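Local coordinates for protein putative isochorismatase hydrolase (Oleispira antarctica, PDB 3LQY) that probably acts as a hydrolase of the isochorismatase family, built on an alpha/beta fold around a parallel sheet, at residues 18-23 with 79-84; 89-94 with 100-105; 142-147 with 184-189. All coordinates share one frame; numbering follows the deposited sequence.

Interaction 1: 18-23 with 79-84; sequences DYFSTY and HPSVAA
F20 and H79 bring two loops together: the backbones stay 8.4 Å apart at F20 CA and H79 CA, and the two rings fill the interval. In 18-23 the chain leaves a 3-10 turn and folds into a type I beta turn from F20 to Y23, closed by Y23 N to F20 O. Residues 79-84 pass through a short 3-10 turn at P80 and S81, and V82 N returns to H79 O. The two rings lie face to face, with planes only 6° apart and centroids separated by 3.7 Å. CD2 of H79 sits over the centre of the F20 ring, CE1 of F20 over the centre of the imidazole, and the closest approach is F20 CZ to H79 CG at 3.4 Å. P80 CD covers the opposite imidazole face, toward its rim, so the ring is sandwiched. CG of H79 is anti to the backbone N (chi1 -169°), which carries the imidazole toward F20. Its rotation is further fixed by polar partners: H79 ND1 and S81 OG are hydrogen-bonded at 2.9 Å, while the S81 backbone N donates to ND1 from well out of the ring plane. A water in the ring plane donates to T22 OG1; its 2.5 Å distance from H79 NE2 is unusually short and to be read with caution. A leucine in place of H79 would probably leave S81 OG without its imidazole partner and replace the flat stack on F20 with looser packing. F20 also rests on T33, E34 and A37 of helix 33-49, and S81 on A37. The arrangement is thus an aromatic stack between two loops of an alpha/beta fold, those following parallel strands 8-13 and 54-59, packed beside helix 33-49.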
# COMPACT_ATOMS: atom_id res chain seq x y z
N ASP A 18 -10.35 -1.25 9.14
CA ASP A 18 -11.51 -1.90 8.44
C ASP A 18 -11.20 -3.07 7.51
O ASP A 18 -12.11 -3.83 7.14
CB ASP A 18 -12.39 -0.88 7.68
CG ASP A 18 -13.35 -0.09 8.58
OD1 ASP A 18 -13.80 -0.62 9.62
OD2 ASP A 18 -13.66 1.10 8.26
N TYR A 19 -9.94 -3.21 7.13
CA TYR A 19 -9.47 -4.29 6.28
C TYR A 19 -9.10 -5.58 6.97
O TYR A 19 -8.99 -6.60 6.33
CB TYR A 19 -8.28 -3.83 5.42
CG TYR A 19 -8.59 -2.92 4.24
CD1 TYR A 19 -9.85 -2.90 3.66
CD2 TYR A 19 -7.59 -2.14 3.67
CE1 TYR A 19 -10.11 -2.15 2.52
CE2 TYR A 19 -7.82 -1.35 2.52
CZ TYR A 19 -9.11 -1.36 1.97
OH TYR A 19 -9.35 -0.57 0.87
N PHE A 20 -9.02 -5.58 8.28
CA PHE A 20 -8.50 -6.71 9.03
C PHE A 20 -9.66 -7.47 9.67
O PHE A 20 -10.39 -6.92 10.55
CB PHE A 20 -7.63 -6.17 10.16
CG PHE A 20 -6.29 -5.62 9.72
CD1 PHE A 20 -5.14 -6.32 9.99
CD2 PHE A 20 -6.19 -4.39 9.05
CE1 PHE A 20 -3.87 -5.80 9.63
CE2 PHE A 20 -4.96 -3.87 8.65
CZ PHE A 20 -3.79 -4.56 8.95
N SER A 21 -9.81 -8.74 9.35
CA SER A 21 -10.89 -9.50 9.97
C SER A 21 -10.65 -9.69 11.49
O SER A 21 -11.63 -9.90 12.23
CB SER A 21 -11.07 -10.84 9.32
OG SER A 21 -9.87 -11.57 9.39
N THR A 22 -9.40 -9.57 11.95
CA THR A 22 -9.09 -9.57 13.39
C THR A 22 -9.48 -8.26 14.08
O THR A 22 -9.44 -8.20 15.31
CB THR A 22 -7.58 -9.89 13.67
OG1 THR A 22 -6.73 -8.88 13.09
CG2 THR A 22 -7.16 -11.26 13.10
N TYR A 23 -9.91 -7.25 13.33
CA TYR A 23 -10.40 -6.01 13.94
C TYR A 23 -11.89 -6.02 14.18
O TYR A 23 -12.66 -6.23 13.26
CB TYR A 23 -9.99 -4.82 13.13
CG TYR A 23 -10.50 -3.50 13.65
CD1 TYR A 23 -9.87 -2.84 14.71
CD2 TYR A 23 -11.60 -2.89 13.06
CE1 TYR A 23 -10.29 -1.60 15.12
CE2 TYR A 23 -12.07 -1.67 13.51
CZ TYR A 23 -11.42 -1.04 14.52
OH TYR A 23 -11.87 0.20 14.94
N HIS A 79 -3.62 0.50 11.08
CA HIS A 79 -3.56 -0.60 11.97
C HIS A 79 -2.25 -0.50 12.77
O HIS A 79 -1.24 -0.03 12.21
CB HIS A 79 -3.61 -1.89 11.17
CG HIS A 79 -3.83 -3.10 12.01
ND1 HIS A 79 -2.78 -3.89 12.43
CD2 HIS A 79 -4.95 -3.69 12.47
CE1 HIS A 79 -3.25 -4.89 13.15
NE2 HIS A 79 -4.57 -4.77 13.22
N PRO A 80 -2.27 -0.88 14.07
CA PRO A 80 -1.03 -0.71 14.87
C PRO A 80 0.16 -1.54 14.41
O PRO A 80 1.30 -1.16 14.67
CB PRO A 80 -1.44 -1.15 16.27
CG PRO A 80 -2.92 -1.15 16.31
CD PRO A 80 -3.39 -1.38 14.90
N SER A 81 -0.08 -2.65 13.70
CA SER A 81 1.01 -3.50 13.27
C SER A 81 1.96 -2.71 12.35
O SER A 81 3.13 -3.05 12.26
CB SER A 81 0.48 -4.75 12.58
OG SER A 81 -0.11 -4.44 11.33
N VAL A 82 1.45 -1.66 11.71
CA VAL A 82 2.25 -0.82 10.78
C VAL A 82 2.03 0.69 11.03
O VAL A 82 2.08 1.49 10.11
CB VAL A 82 1.96 -1.17 9.28
CG1 VAL A 82 2.51 -2.52 8.96
CG2 VAL A 82 0.49 -1.17 8.99
N ALA A 83 1.83 1.08 12.29
CA ALA A 83 1.52 2.47 12.61
C ALA A 83 2.66 3.43 12.21
O ALA A 83 3.85 3.07 12.24
CB ALA A 83 1.21 2.60 14.12
N ALA A 84 2.28 4.66 11.86
CA ALA A 84 3.25 5.69 11.50
C ALA A 84 4.01 6.20 12.72
O ALA A 84 3.56 6.04 13.88
CB ALA A 84 2.55 6.84 10.78
O HOH W 1 -6.31 -6.25 14.24

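Interaction 2: 89-94 with 100-105; sequences AVVLKH and RDTDLK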
# COMPACT_ATOMS: atom_id res chain seq x y z
N ALA A 89 5.43 11.07 6.80
CA ALA A 89 4.23 11.74 6.31
C ALA A 89 3.10 10.73 6.16
O ALA A 89 3.33 9.56 5.79
CB ALA A 89 4.51 12.42 4.95
N VAL A 90 1.88 11.19 6.42
CA VAL A 90 0.69 10.39 6.15
C VAL A 90 -0.20 11.17 5.19
O VAL A 90 -0.64 12.27 5.50
CB VAL A 90 -0.07 10.13 7.47
CG1 VAL A 90 -1.40 9.47 7.20
CG2 VAL A 90 0.80 9.27 8.37
N VAL A 91 -0.44 10.61 4.01
CA VAL A 91 -1.29 11.26 3.04
C VAL A 91 -2.70 10.73 3.10
O VAL A 91 -2.93 9.54 2.86
CB VAL A 91 -0.79 11.01 1.59
CG1 VAL A 91 -1.65 11.78 0.60
CG2 VAL A 91 0.69 11.39 1.47
N LEU A 92 -3.66 11.63 3.23
CA LEU A 92 -5.08 11.30 3.32
C LEU A 92 -5.66 11.40 1.91
O LEU A 92 -5.49 12.42 1.23
CB LEU A 92 -5.80 12.26 4.29
CG LEU A 92 -7.33 12.11 4.42
CD1 LEU A 92 -7.73 10.67 4.75
CD2 LEU A 92 -7.89 13.04 5.49
N LYS A 93 -6.34 10.34 1.46
CA LYS A 93 -6.91 10.33 0.10
C LYS A 93 -8.39 9.98 0.12
O LYS A 93 -8.90 9.40 1.10
CB LYS A 93 -6.16 9.34 -0.77
CG LYS A 93 -6.48 7.87 -0.56
CD LYS A 93 -5.64 7.02 -1.49
CE LYS A 93 -5.97 5.51 -1.40
NZ LYS A 93 -7.33 5.10 -1.93
N HIS A 94 -9.08 10.34 -0.95
CA HIS A 94 -10.52 10.07 -1.11
C HIS A 94 -10.85 9.36 -2.43
O HIS A 94 -12.00 9.07 -2.71
CB HIS A 94 -11.30 11.38 -1.00
CG HIS A 94 -10.93 12.19 0.22
ND1 HIS A 94 -11.16 11.74 1.51
CD2 HIS A 94 -10.33 13.39 0.35
CE1 HIS A 94 -10.74 12.65 2.37
NE2 HIS A 94 -10.22 13.65 1.69
N ARG A 100 -4.32 11.08 -6.88
CA ARG A 100 -5.43 11.91 -7.34
C ARG A 100 -6.00 12.81 -6.26
O ARG A 100 -6.52 12.32 -5.25
CB ARG A 100 -6.54 11.04 -7.89
CG ARG A 100 -7.69 11.80 -8.47
CD ARG A 100 -8.55 10.89 -9.31
NE ARG A 100 -9.84 11.50 -9.60
CZ ARG A 100 -10.88 10.86 -10.11
NH1 ARG A 100 -10.79 9.58 -10.44
NH2 ARG A 100 -12.02 11.51 -10.33
N ASP A 101 -5.93 14.12 -6.51
CA ASP A 101 -6.38 15.16 -5.55
C ASP A 101 -5.72 15.06 -4.17
O ASP A 101 -6.25 15.55 -3.18
CB ASP A 101 -7.92 15.15 -5.38
CG ASP A 101 -8.67 15.44 -6.69
OD1 ASP A 101 -8.17 16.25 -7.51
OD2 ASP A 101 -9.76 14.86 -6.89
N THR A 102 -4.55 14.43 -4.12
CA THR A 102 -3.78 14.32 -2.90
C THR A 102 -2.49 15.07 -3.10
O THR A 102 -2.19 15.55 -4.17
CB THR A 102 -3.43 12.85 -2.52
OG1 THR A 102 -2.35 12.39 -3.35
CG2 THR A 102 -4.64 11.97 -2.64
N ASP A 103 -1.71 15.12 -2.03
CA ASP A 103 -0.43 15.79 -1.99
C ASP A 103 0.69 14.79 -2.19
O ASP A 103 1.85 15.11 -1.94
CB ASP A 103 -0.25 16.40 -0.59
CG ASP A 103 -1.33 17.42 -0.24
OD1 ASP A 103 -2.02 17.89 -1.18
OD2 ASP A 103 -1.50 17.75 0.96
N LEU A 104 0.36 13.57 -2.61
CA LEU A 104 1.38 12.51 -2.63
C LEU A 104 2.61 12.88 -3.45
O LEU A 104 3.74 12.70 -2.98
CB LEU A 104 0.81 11.19 -3.11
CG LEU A 104 1.87 10.08 -3.08
CD1 LEU A 104 2.33 9.81 -1.63
CD2 LEU A 104 1.36 8.80 -3.79
N LYS A 105 2.38 13.41 -4.64
CA LYS A 105 3.48 13.75 -5.55
C LYS A 105 4.34 14.81 -4.89
O LYS A 105 5.54 14.60 -4.65
CB LYS A 105 2.95 14.25 -6.90
CG LYS A 105 3.99 14.25 -8.04
CD LYS A 105 3.43 14.92 -9.30
CE LYS A 105 4.43 14.90 -10.47
NZ LYS A 105 4.21 16.04 -11.43
O HOH W 2 -3.51 14.37 0.59
O HOH W 3 -8.41 12.22 -2.73
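Apolar contacts between V91, K93, T102 and L104 join strand 90-93 to the start of helix 104-110. The two methyls of V91 divide the work: CG1, anti to the backbone N (chi1 -176°), meets T102 CB at 3.7 Å, while CG2 reaches L104 CD1 at 3.8 Å. Both partners cross the valine at about a right angle. Farther along the strand, T102 CG2 packs against K93 CB at 3.6 Å, touching only the root of the lysine.

This is a strand-to-helix connection in the alpha/beta fold, at outermost strand 90-93 of the parallel sheet. The rest of K93 leads away, and its NZ is hydrogen-bonded to the 3-sulfinoalanine at position 126, Q95 O and H59 ND1, with a long, weak ion pair to D14. This grouping is consistent with the Asp-Lys-Cys catalytic triad of the isochorismatase family.

Among direct polar interactions, T102 forms an ST turn: its OG1 accepts from L104 N at 3.0 Å, with an N-H...O angle of 162°. The same hydroxyl is also hydrogen-bonded to S98 O, so two bonds hold its rotation and keep the methyl turned to the strand.

Waters add further links. One donates to L92 O at 2.9 Å and accepts a longer bond from D103 N; another accepts from H94 N at 2.7 Å and donates to R100 O.

Interaction 3: 142-147 with 184-189; sequences AVAHDA and DELIAG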
# COMPACT_ATOMS: atom_id res chain seq x y z
N ALA A 142 8.72 -1.09 -7.11
CA ALA A 142 8.70 -2.48 -6.72
C ALA A 142 7.45 -2.67 -5.88
O ALA A 142 6.95 -1.72 -5.28
CB ALA A 142 9.95 -2.83 -5.93
N VAL A 143 6.99 -3.91 -5.81
CA VAL A 143 5.81 -4.27 -5.06
C VAL A 143 6.18 -5.52 -4.30
O VAL A 143 6.67 -6.50 -4.89
CB VAL A 143 4.56 -4.47 -5.98
CG1 VAL A 143 3.34 -4.81 -5.16
CG2 VAL A 143 4.29 -3.23 -6.85
N ALA A 144 6.01 -5.47 -2.96
CA ALA A 144 6.28 -6.63 -2.15
C ALA A 144 5.00 -7.44 -2.18
O ALA A 144 4.04 -7.11 -1.52
CB ALA A 144 6.67 -6.23 -0.73
N HIS A 145 5.00 -8.53 -2.91
CA HIS A 145 3.72 -9.20 -3.22
C HIS A 145 3.05 -9.84 -2.02
O HIS A 145 1.82 -9.94 -1.96
CB HIS A 145 3.90 -10.23 -4.34
CG HIS A 145 4.88 -11.31 -4.03
ND1 HIS A 145 4.57 -12.40 -3.24
CD2 HIS A 145 6.16 -11.49 -4.44
CE1 HIS A 145 5.64 -13.19 -3.15
NE2 HIS A 145 6.61 -12.66 -3.87
N ASP A 146 3.86 -10.27 -1.04
CA ASP A 146 3.34 -10.90 0.17
C ASP A 146 2.99 -9.88 1.26
O ASP A 146 2.57 -10.28 2.36
CB ASP A 146 4.27 -12.01 0.67
CG ASP A 146 5.70 -11.55 0.91
OD1 ASP A 146 6.08 -10.44 0.51
OD2 ASP A 146 6.46 -12.32 1.49
N ALA A 147 3.17 -8.59 0.94
CA ALA A 147 2.77 -7.49 1.80
C ALA A 147 1.59 -6.69 1.23
O ALA A 147 1.39 -5.53 1.64
CB ALA A 147 3.97 -6.55 2.07
N ASP A 184 10.96 -10.40 1.95
CA ASP A 184 12.28 -10.91 2.35
C ASP A 184 13.33 -10.69 1.27
O ASP A 184 14.47 -10.33 1.58
CB ASP A 184 12.19 -12.40 2.75
CG ASP A 184 11.59 -12.61 4.15
OD1 ASP A 184 11.68 -11.68 4.99
OD2 ASP A 184 11.02 -13.69 4.44
N GLU A 185 12.93 -10.88 0.01
CA GLU A 185 13.83 -10.64 -1.11
C GLU A 185 14.17 -9.16 -1.21
O GLU A 185 15.31 -8.80 -1.51
CB GLU A 185 13.19 -11.13 -2.42
CG GLU A 185 13.04 -12.65 -2.47
CD GLU A 185 12.19 -13.15 -3.61
OE1 GLU A 185 12.26 -14.37 -3.88
OE2 GLU A 185 11.47 -12.35 -4.26
N LEU A 186 13.20 -8.30 -0.95
CA LEU A 186 13.45 -6.86 -1.03
C LEU A 186 14.29 -6.44 0.18
O LEU A 186 15.16 -5.57 0.08
CB LEU A 186 12.13 -6.09 -1.12
CG LEU A 186 11.39 -6.15 -2.48
CD1 LEU A 186 9.94 -5.77 -2.34
CD2 LEU A 186 12.08 -5.26 -3.50
N ILE A 187 14.04 -7.07 1.33
CA ILE A 187 14.80 -6.78 2.55
C ILE A 187 16.28 -7.15 2.32
O ILE A 187 17.18 -6.32 2.57
CB ILE A 187 14.20 -7.52 3.77
CG1 ILE A 187 12.96 -6.77 4.28
CG2 ILE A 187 15.24 -7.68 4.91
CD1 ILE A 187 12.09 -7.58 5.28
N ALA A 188 16.48 -8.37 1.80
CA ALA A 188 17.83 -8.90 1.47
C ALA A 188 18.69 -7.99 0.58
O ALA A 188 19.91 -8.23 0.49
CB ALA A 188 17.72 -10.33 0.85
N GLY A 189 18.12 -6.95 -0.04
CA GLY A 189 18.88 -6.08 -0.96
C GLY A 189 19.01 -4.62 -0.57
O GLY A 189 18.57 -4.22 0.52
O HOH W 4 9.28 -13.99 -4.39
O HOH W 5 8.93 -11.90 2.55
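L186 against A142 and A144 makes a buried apolar contact between the C-terminal helix 183-187 and strand 140-149 of the parallel sheet in this alpha/beta fold. The helix follows edge strand 179-181, which pairs with 140-149, and folds back over the sheet. Its leucine spreads two methyls along the strand: L186 CD1 lies 3.7 Å from A144 CB, and L186 CD2 lies 4.0 Å from A142 CB. With CG of L186 anti to its carbonyl carbon (chi1 -74°), the branch is carried toward the strand, where it spans the two alanines. V117, N179 and A181 also pack on L186.

Beyond A144 the chain turns a corner through a type I beta turn, closed by A147 N to A144 O, and the contact becomes polar and hydrated. D146 OD1 accepts from A183 N, while E185 OE2 accepts from S182 N, tying both carboxylates to backbone at the beginning of the helix. One water lies at the edge of the H145 ring, in its plane, 3.0 Å from H145 NE2, and donates to E185 OE2. A second water donates to D146 OD2 at 2.7 Å and accepts from D184 N.

The three contacts follow one another along the chain, each closing before the next opens. Interactions 1 and 2 have centres 20 Å apart yet touch, A84 CB meeting V90 CG2 at 3.8 Å, where the loop of 79-84 runs on toward strand 90-93. Interaction 3 stands apart, its nearest atoms about 8 Å from interaction 1 and about 12 Å from interaction 2. Interactions 2 and 3 share the parallel sheet but lie on opposite sides of the chain's centre, one at outermost strand 90-93, the other at 140-149, next to outermost strand 179-181. Helix 33-49 borders both interactions 1 and 3 and so connects the loop stack with the packing of the C-terminal helix.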